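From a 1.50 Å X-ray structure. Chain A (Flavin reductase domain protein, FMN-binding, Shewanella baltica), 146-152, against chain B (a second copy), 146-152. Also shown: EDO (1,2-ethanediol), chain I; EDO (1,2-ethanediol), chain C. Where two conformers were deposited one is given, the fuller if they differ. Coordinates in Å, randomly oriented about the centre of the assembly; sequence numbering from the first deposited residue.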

# COMPACT_ATOMS: atom_id res chain seq x y z
N GLN A 146 5.33 16.37 -11.59
CA GLN A 146 4.20 15.84 -12.37
C GLN A 146 3.24 14.95 -11.59
O GLN A 146 2.04 15.02 -11.78
CB GLN A 146 4.71 15.06 -13.60
CG GLN A 146 5.51 15.92 -14.56
CD GLN A 146 4.74 17.11 -15.03
OE1 GLN A 146 3.54 17.04 -15.24
NE2 GLN A 146 5.44 18.22 -15.21
N TYR A 147 3.79 14.13 -10.68
CA TYR A 147 3.00 13.15 -9.93
C TYR A 147 3.06 13.28 -8.44
O TYR A 147 2.48 12.44 -7.76
CB TYR A 147 3.50 11.74 -10.31
CG TYR A 147 3.45 11.43 -11.79
CD1 TYR A 147 2.23 11.29 -12.43
CD2 TYR A 147 4.61 11.22 -12.52
CE1 TYR A 147 2.17 11.04 -13.81
CE2 TYR A 147 4.57 10.93 -13.89
CZ TYR A 147 3.34 10.82 -14.51
OH TYR A 147 3.29 10.49 -15.86
N ASP A 148 3.75 14.28 -7.89
CA ASP A 148 3.86 14.39 -6.40
C ASP A 148 4.45 13.11 -5.80
O ASP A 148 4.21 12.78 -4.66
CB ASP A 148 2.49 14.74 -5.78
CG ASP A 148 1.95 16.05 -6.29
OD1 ASP A 148 2.81 16.93 -6.59
OD2 ASP A 148 0.72 16.18 -6.43
N LEU A 149 5.27 12.41 -6.58
CA LEU A 149 5.78 11.07 -6.23
C LEU A 149 7.24 11.16 -5.86
O LEU A 149 8.09 11.56 -6.68
CB LEU A 149 5.58 10.17 -7.44
CG LEU A 149 6.02 8.71 -7.37
CD1 LEU A 149 5.28 8.00 -6.22
CD2 LEU A 149 5.82 8.03 -8.70
N PHE A 150 7.54 10.72 -4.64
CA PHE A 150 8.86 10.78 -4.06
C PHE A 150 9.39 9.38 -3.84
O PHE A 150 8.64 8.51 -3.42
CB PHE A 150 8.79 11.56 -2.74
CG PHE A 150 8.49 13.02 -2.92
CD1 PHE A 150 7.24 13.46 -3.23
CD2 PHE A 150 9.51 13.96 -2.75
CE1 PHE A 150 6.98 14.80 -3.46
CE2 PHE A 150 9.25 15.32 -2.94
CZ PHE A 150 8.00 15.74 -3.30
N ILE A 151 10.65 9.16 -4.18
CA ILE A 151 11.37 7.90 -4.03
C ILE A 151 12.48 8.09 -3.03
O ILE A 151 13.22 9.09 -3.09
CB ILE A 151 11.96 7.44 -5.40
CG1 ILE A 151 10.80 7.03 -6.33
CG2 ILE A 151 12.94 6.26 -5.22
CD1 ILE A 151 11.23 6.80 -7.77
N ALA A 152 12.62 7.12 -2.13
CA ALA A 152 13.71 7.17 -1.16
C ALA A 152 14.37 5.84 -0.91
O ALA A 152 13.73 4.80 -1.02
CB ALA A 152 13.21 7.74 0.21
N GLN B 146 14.77 2.14 -14.43
CA GLN B 146 15.55 2.36 -13.20
C GLN B 146 14.92 1.79 -11.93
O GLN B 146 15.62 1.25 -11.09
CB GLN B 146 15.82 3.85 -12.99
CG GLN B 146 16.63 4.49 -14.11
CD GLN B 146 17.93 3.78 -14.33
OE1 GLN B 146 18.57 3.33 -13.39
NE2 GLN B 146 18.35 3.69 -15.59
N TYR B 147 13.59 1.88 -11.83
CA TYR B 147 12.87 1.47 -10.62
C TYR B 147 11.82 0.42 -10.82
O TYR B 147 11.13 0.10 -9.86
CB TYR B 147 12.20 2.72 -10.01
CG TYR B 147 13.14 3.85 -9.69
CD1 TYR B 147 14.07 3.72 -8.67
CD2 TYR B 147 13.07 5.06 -10.37
CE1 TYR B 147 14.98 4.76 -8.39
CE2 TYR B 147 13.94 6.12 -10.08
CZ TYR B 147 14.87 5.96 -9.07
OH TYR B 147 15.71 7.01 -8.74
N ASP B 148 11.63 -0.11 -12.03
CA ASP B 148 10.55 -1.11 -12.26
C ASP B 148 9.19 -0.55 -11.86
O ASP B 148 8.28 -1.28 -11.52
CB ASP B 148 10.88 -2.43 -11.52
CG ASP B 148 12.17 -3.04 -11.99
OD1 ASP B 148 12.48 -2.85 -13.20
OD2 ASP B 148 12.87 -3.66 -11.16
N LEU B 149 9.04 0.77 -11.95
CA LEU B 149 7.87 1.50 -11.44
C LEU B 149 7.01 1.97 -12.59
O LEU B 149 7.45 2.75 -13.44
CB LEU B 149 8.36 2.67 -10.62
CG LEU B 149 7.36 3.62 -9.96
CD1 LEU B 149 6.46 2.82 -8.99
CD2 LEU B 149 8.07 4.77 -9.28
N PHE B 150 5.75 1.53 -12.57
CA PHE B 150 4.79 1.79 -13.60
C PHE B 150 3.66 2.64 -13.06
O PHE B 150 3.23 2.42 -11.94
CB PHE B 150 4.25 0.45 -14.14
CG PHE B 150 5.27 -0.34 -14.90
CD1 PHE B 150 6.28 -1.00 -14.27
CD2 PHE B 150 5.20 -0.40 -16.29
CE1 PHE B 150 7.26 -1.68 -14.97
CE2 PHE B 150 6.16 -1.12 -17.02
CZ PHE B 150 7.19 -1.74 -16.37
N ILE B 151 3.25 3.64 -13.82
CA ILE B 151 2.17 4.58 -13.50
C ILE B 151 1.05 4.38 -14.49
O ILE B 151 1.30 4.29 -15.71
CB ILE B 151 2.68 6.05 -13.55
CG1 ILE B 151 3.65 6.28 -12.38
CG2 ILE B 151 1.51 7.05 -13.49
CD1 ILE B 151 4.40 7.60 -12.47
N ALA B 152 -0.18 4.35 -13.98
CA ALA B 152 -1.33 4.23 -14.87
C ALA B 152 -2.49 5.10 -14.47
O ALA B 152 -2.68 5.37 -13.28
CB ALA B 152 -1.83 2.75 -14.95
C1 EDO I . -1.89 13.73 -3.51
O1 EDO I . -2.75 14.71 -2.92
C2 EDO I . -0.96 14.41 -4.51
O2 EDO I . -1.48 14.45 -5.84
C1 EDO C . 10.58 -5.73 -7.73
O1 EDO C . 11.02 -7.09 -7.79
C2 EDO C . 11.26 -4.92 -8.83
O2 EDO C . 12.48 -4.31 -8.41

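Two copies of one chain meet across an exact two-fold axis, so each contact described for one side recurs with the chains exchanged. In each, a helix gives way at Asp A148 (Asp B148), the first residue after it to leave helical phi/psi and one with positive phi (57°), to a strand that begins at Leu A149 (Leu B149) and continues beyond Ala A152 (Ala B152). The two strands run nearly antiparallel, at 169°, but their axes come no closer than 11.8 Å. That is too far for backbone pairing, and no hydrogen bond crosses between the stretches; the gap is filled by side chains. The register sets Tyr A147 against Ile B151 and Ile A151 against Tyr B147, with CA to CA distances of 9.3 Å, which places Leu A149 and Leu B149 at the middle.

Within each strand, alternation sends the CA-to-CB bonds of Leu A149 and Ile A151 (Leu B149 and Ile B151) toward the partner stretch, and the tyrosine before the strand, Tyr A147 (Tyr B147), also points its CA-to-CB bond that way. Phe A150 and Ala A152 (Phe B150 and Ala B152), buried in the assembly, make no contact across it. The 294 Å² covered, both sides summed, therefore comes from three residues per chain, with Ile A151 and Ile B151 contributing most.

The most directional contacts are two CH-pi interactions. Ile B151 CD1 lies 3.7 Å from the centroid of the Tyr A147 ring and 17° off its normal, so the methyl sits over the face, where its weakly polarised C-H bonds can meet the pi cloud; its nearest ring atom is Tyr A147 CE2, at 3.6 Å from CD1. Ile A151 CD1 covers one face of the Tyr B147 ring in the same way. The isoleucine rotamer (chi1 m, chi2 t) extends CD1 to reach the ring. The tyrosine hydroxyls are hydrogen-bonded elsewhere in the structure.

Purely aliphatic packing joins these two contacts. At the centre, Leu A149 CD2 meets Leu B149 CD2 at 4.0 Å, a van der Waals contact between symmetry mates. Each of these methyls also touches the isoleucine of the other chain: Leu A149 CD2 lies 4.1 Å from Ile B151 CD1, and Ile A151 CD1 lies 4.0 Å from Leu B149 CD2. Each isoleucine CD1 thus contacts both a tyrosine ring and a leucine methyl.

Polar bonding stays outside this apolar patch. A 1,2-ethanediol, probably from the crystallisation liquor, donates a hydrogen bond from O2 (chain I) to Asp A148 OD2 at 2.9 Å; the chain C molecule binds Asp B148 likewise.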